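Local coordinates for protein-glutamine gamma-glutamyltransferase 2 (Pagrus major, PDB 1G0D) that probably catalyses the calcium-dependent cross-linking of peptide-bound glutamine to primary amines, such as the side chain of protein lysines, at residues Glu434-Thr437 and Leu438-Tyr442; Gly243-Pro246 and Tyr247-Thr250; Tyr183-Asp186 and Ile187-Val191. All coordinates share one frame; numbering follows the deposited sequence.

Contact 1: Glu434-Thr437 and Leu438-Tyr442; sequences EDVT and LHYKY. With SO4 (sulfate ion), chain B.
An Asx turn leads the chain out of strand 433-435 and into a short, weakly bonded helical turn, in which Val436 and Thr437 meet His439, Tyr440 and Lys441. Asp435 OD1 accepts a hydrogen bond from the backbone N of Thr437 at 2.9 Å and also bonds Thr437 OG1. A water joins the same oxygen to Leu438 N, so one carboxylate oxygen gathers three partners at the start of the turn. The turn then closes through His439 N to Val436 O (3.0 Å), while Thr437 O takes two donors: Tyr440 N from above its carbonyl plane, and Lys441 N within that plane at 2.9 Å.

Val436 sits between two rings. It crosses His439 at about a right angle, with CB over one imidazole face and CG2 only 3.1 Å from NE2. With Tyr440 CG anti to the carbonyl carbon (chi1 -75°), the ring edge comes up in plane to the other methyl, CG1, 3.9 Å from CE1. Tyr440 OH accepts from Trp334 NE1.

His439 NE2 makes a weak bond to sulfate O4 (3.5 Å), an ion probably from the crystallisation liquor that Arg291 and Trp351 also hold. Lys441 NZ bonds Val394 O and Asn395 OD1. Asn395 and Glu449 lie near this lysine, Glu434 well away; all three are thought to bind calcium, as in related enzymes, so the ammonium group may compete with the metal beside Asn395.

Contact 2: Gly243-Pro246 and Tyr247-Thr250; sequences GVAP and YRWT
Val244 lies across one face of the Trp249 indole, the two side chains meeting at a slant. Its CB is 4.0 Å from the centroid of the six-membered ring and 30° off the normal, a CH-pi contact, and CG2 approaches the rim at CH2 (3.8 Å). The remaining methyl, CG1, serves two neighbours: it stands above the same indole face and also touches Arg248 CB at 3.4 Å, the valine and arginine crossing at about a right angle. Arg248 CG in turn lies over the rim of one face of the Tyr247 ring. That ring, at a chi1 of 77°, stands between the backbone N and the carbonyl carbon, which brings its CE1 close to Ala245 CB.

In the backbone, Arg248 N bonds Ala245 O at 2.9 Å, and a water spans Pro246 O and Trp249 O. Beyond the turn, Arg248 NH2 forms a salt bridge with Asp664, Tyr247 OH bonds Asp666, and Trp249 NE1 reaches Tyr269 O. The dihedrals of Pro246 and Tyr247 make this a type I beta turn, here lying on the catalytic core and bonding across to the C-terminal immunoglobulin-like domain, with Pro246 about 7 Å, side chain to side chain, from the catalytically important Tyr515.

Contact 3: Tyr183-Asp186 and Ile187-Val191; sequences YVMD and ICFEV
Residues 183-191 form the opening turns of helix 184-193, and Tyr183, at the N-cap position, adopts a left-handed backbone conformation (phi 70°) before the chain settles into helical dihedrals. Its carbonyl oxygen begins the i to i+4 pattern, accepting a bond from Ile187 N at 3.1 Å. Phe189 N follows with a straight bond to Met185 O at 3.3 Å. The step between them, Cys188 N to Val184 O, is less certain because that oxygen is crowded in the model, and the bond from Glu190 N to Asp186 O (3.2 Å) is weak.

Side chains one turn apart meet along the flanks of this helix. Met185 extends with CG anti to the backbone N (chi1 173°), so that this carbon comes within 4.1 Å of CE1 of the obliquely crossing Phe189 ring. Val184 CG1 and Cys188 SG also approach each other, though the place of SG is doubtful because it lies too close to Val184 O. Ile187 turns back over the first turn: its CG1 branch lies anti to the carbonyl carbon (chi1 -63°) and rests 3.5 Å from Tyr183 O, covering the carbonyl that its own backbone N engages.

The polar ends bond to other parts of the fold. Asp186 OD2 forms a salt bridge with Arg31, and Glu190 OE2 bonds the hydroxyl of Ser260. Among the apolar groups, Cys188 packs on Val282, Cys285 and Leu286 of helix 272-286, Ile187 reaches Trp259 of helix 253-261, and Met185 and Phe189 touch His131 and Leu133 of strand 121-133, respectively. The result is typical of an amphipathic helix start, here wedged between the helices of the catalytic core and a strand of the N-terminal beta-sandwich.

Overall arrangement
The three contacts are each local, yet they sample distinct seams of one chain. Contact 3 comes first, then contact 2, then contact 1, and none touches another. Contacts 2 and 3 lie closest, with centres 21 Å apart, and are related through helix 253-261: side chains of 183-191 pack on it, and Trp249 does so from the loop that precedes it. Contact 1 lies 30 Å from contact 2 and 33 Å from contact 3, centre to centre, and faces contact 3 across the chain's centre. Together they mark the N-terminal sandwich, C-terminal domain and presumed calcium-binding margins of a catalytic core whose nucleophile, Cys272, begins helix 272-286.

Contact 1: Glu434-Thr437 and Leu438-Tyr442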
loop_
_atom_site.group_PDB
_atom_site.type_symbol
_atom_site.label_atom_id
_atom_site.label_comp_id
_atom_site.label_asym_id
_atom_site.label_seq_id
_atom_site.Cartn_x
_atom_site.Cartn_y
_atom_site.Cartn_z
ATOM N N GLU A 434 -7.780 -10.294 7.063
ATOM C CA GLU A 434 -7.167 -11.589 7.136
ATOM C C GLU A 434 -5.933 -11.443 7.995
ATOM O O GLU A 434 -5.008 -10.736 7.612
ATOM C CB GLU A 434 -6.784 -12.011 5.732
ATOM C CG GLU A 434 -5.561 -12.862 5.637
ATOM C CD GLU A 434 -5.885 -14.179 4.997
ATOM O OE1 GLU A 434 -5.014 -14.753 4.276
ATOM O OE2 GLU A 434 -7.039 -14.622 5.231
ATOM N N ASP A 435 -5.900 -12.090 9.148
ATOM C CA ASP A 435 -4.708 -11.972 9.979
ATOM C C ASP A 435 -3.590 -12.842 9.413
ATOM O O ASP A 435 -3.626 -14.054 9.458
ATOM C CB ASP A 435 -5.009 -12.337 11.423
ATOM C CG ASP A 435 -3.831 -12.084 12.334
ATOM O OD1 ASP A 435 -2.730 -12.571 12.004
ATOM O OD2 ASP A 435 -3.992 -11.400 13.367
ATOM N N VAL A 436 -2.573 -12.178 8.918
ATOM C CA VAL A 436 -1.463 -12.799 8.245
ATOM C C VAL A 436 -0.195 -12.911 9.132
ATOM O O VAL A 436 0.879 -13.290 8.685
ATOM C CB VAL A 436 -1.315 -11.962 6.923
ATOM C CG1 VAL A 436 -0.082 -11.239 6.865
ATOM C CG2 VAL A 436 -1.517 -12.825 5.758
ATOM N N THR A 437 -0.351 -12.669 10.430
ATOM C CA THR A 437 0.793 -12.678 11.350
ATOM C C THR A 437 1.647 -13.923 11.311
ATOM O O THR A 437 2.875 -13.862 11.185
ATOM C CB THR A 437 0.346 -12.409 12.830
ATOM O OG1 THR A 437 -0.671 -11.394 12.860
ATOM C CG2 THR A 437 1.529 -11.924 13.678
ATOM N N LEU A 438 1.017 -15.077 11.406
ATOM C CA LEU A 438 1.805 -16.289 11.385
ATOM C C LEU A 438 2.685 -16.502 10.120
ATOM O O LEU A 438 3.576 -17.329 10.147
ATOM C CB LEU A 438 0.887 -17.476 11.631
ATOM C CG LEU A 438 1.706 -18.748 11.772
ATOM C CD1 LEU A 438 2.408 -18.776 13.095
ATOM C CD2 LEU A 438 0.798 -19.925 11.662
ATOM N N HIS A 439 2.447 -15.778 9.019
ATOM C CA HIS A 439 3.284 -15.928 7.810
ATOM C C HIS A 439 4.623 -15.296 8.169
ATOM O O HIS A 439 5.665 -15.584 7.566
ATOM C CB HIS A 439 2.813 -15.079 6.625
ATOM C CG HIS A 439 1.480 -15.433 6.065
ATOM N ND1 HIS A 439 0.706 -16.467 6.543
ATOM C CD2 HIS A 439 0.782 -14.875 5.045
ATOM C CE1 HIS A 439 -0.420 -16.531 5.848
ATOM N NE2 HIS A 439 -0.398 -15.582 4.930
ATOM N N TYR A 440 4.548 -14.346 9.098
ATOM C CA TYR A 440 5.720 -13.600 9.515
ATOM C C TYR A 440 6.389 -14.137 10.716
ATOM O O TYR A 440 7.607 -14.110 10.781
ATOM C CB TYR A 440 5.380 -12.141 9.773
ATOM C CG TYR A 440 5.182 -11.387 8.494
ATOM C CD1 TYR A 440 3.912 -11.229 7.941
ATOM C CD2 TYR A 440 6.263 -10.818 7.838
ATOM C CE1 TYR A 440 3.728 -10.519 6.774
ATOM C CE2 TYR A 440 6.097 -10.104 6.663
ATOM C CZ TYR A 440 4.827 -9.953 6.137
ATOM O OH TYR A 440 4.665 -9.202 4.996
ATOM N N LYS A 441 5.628 -14.637 11.682
ATOM C CA LYS A 441 6.314 -15.129 12.854
ATOM C C LYS A 441 5.696 -16.283 13.604
ATOM O O LYS A 441 4.489 -16.437 13.644
ATOM C CB LYS A 441 6.569 -13.967 13.822
ATOM C CG LYS A 441 5.471 -12.930 13.901
ATOM C CD LYS A 441 6.063 -11.624 14.323
ATOM C CE LYS A 441 5.580 -11.226 15.705
ATOM N NZ LYS A 441 6.747 -10.811 16.545
ATOM N N TYR A 442 6.552 -17.087 14.215
ATOM C CA TYR A 442 6.101 -18.221 14.964
ATOM C C TYR A 442 5.401 -17.664 16.164
ATOM O O TYR A 442 5.745 -16.597 16.623
ATOM C CB TYR A 442 7.288 -19.034 15.350
ATOM C CG TYR A 442 7.731 -19.860 14.192
ATOM C CD1 TYR A 442 6.967 -20.944 13.777
ATOM C CD2 TYR A 442 8.929 -19.607 13.541
ATOM C CE1 TYR A 442 7.384 -21.758 12.754
ATOM C CE2 TYR A 442 9.355 -20.417 12.517
ATOM C CZ TYR A 442 8.573 -21.501 12.128
ATOM O OH TYR A 442 8.974 -22.332 11.100
HETATM S S SO4 B . -1.418 -16.618 1.254
HETATM O O1 SO4 B . -0.121 -16.566 1.735
HETATM O O2 SO4 B . -1.367 -16.463 -0.150
HETATM O O3 SO4 B . -1.767 -17.944 1.494
HETATM O O4 SO4 B . -2.260 -15.730 2.010
HETATM O O HOH W 1 -1.922 -15.571 11.642
#

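Contact 2: Gly243-Pro246 and Tyr247-Thr250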
loop_
_atom_site.group_PDB
_atom_site.type_symbol
_atom_site.label_atom_id
_atom_site.label_comp_id
_atom_site.label_asym_id
_atom_site.label_seq_id
_atom_site.Cartn_x
_atom_site.Cartn_y
_atom_site.Cartn_z
ATOM N N GLY A 243 0.302 21.358 -0.135
ATOM C CA GLY A 243 -0.089 20.132 -0.791
ATOM C C GLY A 243 -1.285 19.498 -0.146
ATOM O O GLY A 243 -1.923 20.122 0.683
ATOM N N VAL A 244 -1.611 18.267 -0.535
ATOM C CA VAL A 244 -2.750 17.585 0.045
ATOM C C VAL A 244 -2.303 16.777 1.236
ATOM O O VAL A 244 -1.275 16.133 1.196
ATOM C CB VAL A 244 -3.402 16.625 -0.969
ATOM C CG1 VAL A 244 -4.544 15.913 -0.297
ATOM C CG2 VAL A 244 -3.915 17.390 -2.193
ATOM N N ALA A 245 -3.050 16.824 2.321
ATOM C CA ALA A 245 -2.663 16.037 3.468
ATOM C C ALA A 245 -2.841 14.565 3.114
ATOM O O ALA A 245 -3.819 14.186 2.452
ATOM C CB ALA A 245 -3.527 16.390 4.645
ATOM N N PRO A 246 -1.895 13.711 3.546
ATOM C CA PRO A 246 -1.954 12.272 3.276
ATOM C C PRO A 246 -3.275 11.583 3.612
ATOM O O PRO A 246 -3.724 10.706 2.884
ATOM C CB PRO A 246 -0.799 11.718 4.101
ATOM C CG PRO A 246 0.173 12.811 4.117
ATOM C CD PRO A 246 -0.665 14.057 4.279
ATOM N N TYR A 247 -3.903 11.977 4.708
ATOM C CA TYR A 247 -5.148 11.338 5.125
ATOM C C TYR A 247 -6.354 11.672 4.226
ATOM O O TYR A 247 -7.459 11.152 4.426
ATOM C CB TYR A 247 -5.435 11.709 6.584
ATOM C CG TYR A 247 -5.976 13.094 6.712
ATOM C CD1 TYR A 247 -5.123 14.175 6.897
ATOM C CD2 TYR A 247 -7.341 13.344 6.567
ATOM C CE1 TYR A 247 -5.610 15.485 6.924
ATOM C CE2 TYR A 247 -7.842 14.642 6.590
ATOM C CZ TYR A 247 -6.968 15.716 6.766
ATOM O OH TYR A 247 -7.457 17.010 6.776
ATOM N N ARG A 248 -6.122 12.520 3.225
ATOM C CA ARG A 248 -7.164 12.946 2.298
ATOM C C ARG A 248 -7.423 11.974 1.148
ATOM O O ARG A 248 -8.544 11.810 0.711
ATOM C CB ARG A 248 -6.789 14.303 1.662
ATOM C CG ARG A 248 -7.065 15.549 2.500
ATOM C CD ARG A 248 -8.480 16.040 2.337
ATOM N NE ARG A 248 -8.562 17.347 1.689
ATOM C CZ ARG A 248 -9.571 17.705 0.899
ATOM N NH1 ARG A 248 -9.575 18.904 0.351
ATOM N NH2 ARG A 248 -10.573 16.853 0.638
ATOM N N TRP A 249 -6.380 11.354 0.629
ATOM C CA TRP A 249 -6.556 10.495 -0.514
ATOM C C TRP A 249 -7.367 9.240 -0.312
ATOM O O TRP A 249 -7.207 8.529 0.677
ATOM C CB TRP A 249 -5.207 10.105 -1.092
ATOM C CG TRP A 249 -4.163 11.196 -1.175
ATOM C CD1 TRP A 249 -3.076 11.309 -0.367
ATOM C CD2 TRP A 249 -3.978 12.164 -2.226
ATOM N NE1 TRP A 249 -2.224 12.263 -0.844
ATOM C CE2 TRP A 249 -2.740 12.812 -1.985
ATOM C CE3 TRP A 249 -4.727 12.545 -3.349
ATOM C CZ2 TRP A 249 -2.219 13.826 -2.827
ATOM C CZ3 TRP A 249 -4.208 13.553 -4.194
ATOM C CH2 TRP A 249 -2.959 14.178 -3.921
ATOM N N THR A 250 -8.231 8.958 -1.284
ATOM C CA THR A 250 -9.052 7.747 -1.254
ATOM C C THR A 250 -8.640 6.792 -2.376
ATOM O O THR A 250 -9.258 5.749 -2.567
ATOM C CB THR A 250 -10.530 8.078 -1.414
ATOM O OG1 THR A 250 -10.700 9.174 -2.328
ATOM C CG2 THR A 250 -11.088 8.458 -0.073
HETATM O O HOH W 2 -4.988 8.492 2.797
#

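Contact 3: Tyr183-Asp186 and Ile187-Val191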
loop_
_atom_site.group_PDB
_atom_site.type_symbol
_atom_site.label_atom_id
_atom_site.label_comp_id
_atom_site.label_asym_id
_atom_site.label_seq_id
_atom_site.Cartn_x
_atom_site.Cartn_y
_atom_site.Cartn_z
ATOM N N TYR A 183 -4.971 5.504 -18.785
ATOM C CA TYR A 183 -3.569 5.901 -18.797
ATOM C C TYR A 183 -2.686 5.541 -17.613
ATOM O O TYR A 183 -1.480 5.794 -17.617
ATOM C CB TYR A 183 -3.484 7.396 -19.079
ATOM C CG TYR A 183 -4.386 7.809 -20.211
ATOM C CD1 TYR A 183 -5.369 8.770 -20.026
ATOM C CD2 TYR A 183 -4.296 7.193 -21.456
ATOM C CE1 TYR A 183 -6.244 9.103 -21.042
ATOM C CE2 TYR A 183 -5.164 7.516 -22.481
ATOM C CZ TYR A 183 -6.137 8.471 -22.266
ATOM O OH TYR A 183 -7.018 8.786 -23.271
ATOM N N VAL A 184 -3.261 4.917 -16.602
ATOM C CA VAL A 184 -2.457 4.546 -15.454
ATOM C C VAL A 184 -1.353 3.552 -15.868
ATOM O O VAL A 184 -0.306 3.460 -15.208
ATOM C CB VAL A 184 -3.335 3.954 -14.376
ATOM C CG1 VAL A 184 -2.484 3.191 -13.390
ATOM C CG2 VAL A 184 -4.134 5.083 -13.703
ATOM N N MET A 185 -1.574 2.809 -16.957
ATOM C CA MET A 185 -0.565 1.868 -17.396
ATOM C C MET A 185 0.593 2.657 -18.000
ATOM O O MET A 185 1.763 2.366 -17.764
ATOM C CB MET A 185 -1.137 0.918 -18.447
ATOM C CG MET A 185 -0.091 0.006 -19.076
ATOM S SD MET A 185 -0.599 -0.777 -20.594
ATOM C CE MET A 185 -0.609 0.664 -21.726
ATOM N N ASP A 186 0.267 3.661 -18.787
ATOM C CA ASP A 186 1.293 4.460 -19.421
ATOM C C ASP A 186 2.179 5.183 -18.423
ATOM O O ASP A 186 3.393 5.332 -18.661
ATOM C CB ASP A 186 0.634 5.453 -20.327
ATOM C CG ASP A 186 -0.208 4.795 -21.347
ATOM O OD1 ASP A 186 0.262 4.776 -22.493
ATOM O OD2 ASP A 186 -1.318 4.303 -21.013
ATOM N N ILE A 187 1.569 5.649 -17.329
ATOM C CA ILE A 187 2.303 6.343 -16.271
ATOM C C ILE A 187 3.173 5.347 -15.494
ATOM O O ILE A 187 4.233 5.698 -14.975
ATOM C CB ILE A 187 1.373 7.007 -15.242
ATOM C CG1 ILE A 187 0.514 8.094 -15.890
ATOM C CG2 ILE A 187 2.206 7.645 -14.183
ATOM C CD1 ILE A 187 -0.746 8.446 -15.127
ATOM N N CYS A 188 2.717 4.102 -15.383
ATOM C CA CYS A 188 3.495 3.110 -14.676
ATOM C C CYS A 188 4.829 2.951 -15.388
ATOM O O CYS A 188 5.845 2.976 -14.717
ATOM C CB CYS A 188 2.742 1.793 -14.598
ATOM S SG CYS A 188 1.422 1.823 -13.391
ATOM N N PHE A 189 4.840 2.811 -16.722
ATOM C CA PHE A 189 6.097 2.698 -17.503
ATOM C C PHE A 189 6.892 3.999 -17.469
ATOM O O PHE A 189 8.086 3.994 -17.711
ATOM C CB PHE A 189 5.838 2.331 -18.975
ATOM C CG PHE A 189 5.506 0.872 -19.189
ATOM C CD1 PHE A 189 4.225 0.487 -19.584
ATOM C CD2 PHE A 189 6.433 -0.118 -18.885
ATOM C CE1 PHE A 189 3.870 -0.863 -19.658
ATOM C CE2 PHE A 189 6.088 -1.471 -18.957
ATOM C CZ PHE A 189 4.803 -1.848 -19.339
ATOM N N GLU A 190 6.223 5.109 -17.162
ATOM C CA GLU A 190 6.872 6.419 -17.053
ATOM C C GLU A 190 7.680 6.487 -15.748
ATOM O O GLU A 190 8.737 7.115 -15.657
ATOM C CB GLU A 190 5.805 7.507 -17.042
ATOM C CG GLU A 190 6.338 8.846 -17.463
ATOM C CD GLU A 190 5.348 9.983 -17.304
ATOM O OE1 GLU A 190 5.778 11.118 -17.566
ATOM O OE2 GLU A 190 4.170 9.773 -16.921
ATOM N N VAL A 191 7.152 5.859 -14.709
ATOM C CA VAL A 191 7.842 5.813 -13.434
ATOM C C VAL A 191 9.122 4.993 -13.652
ATOM O O VAL A 191 10.167 5.289 -13.091
ATOM C CB VAL A 191 6.975 5.102 -12.356
ATOM C CG1 VAL A 191 7.765 4.944 -11.065
ATOM C CG2 VAL A 191 5.702 5.903 -12.095
#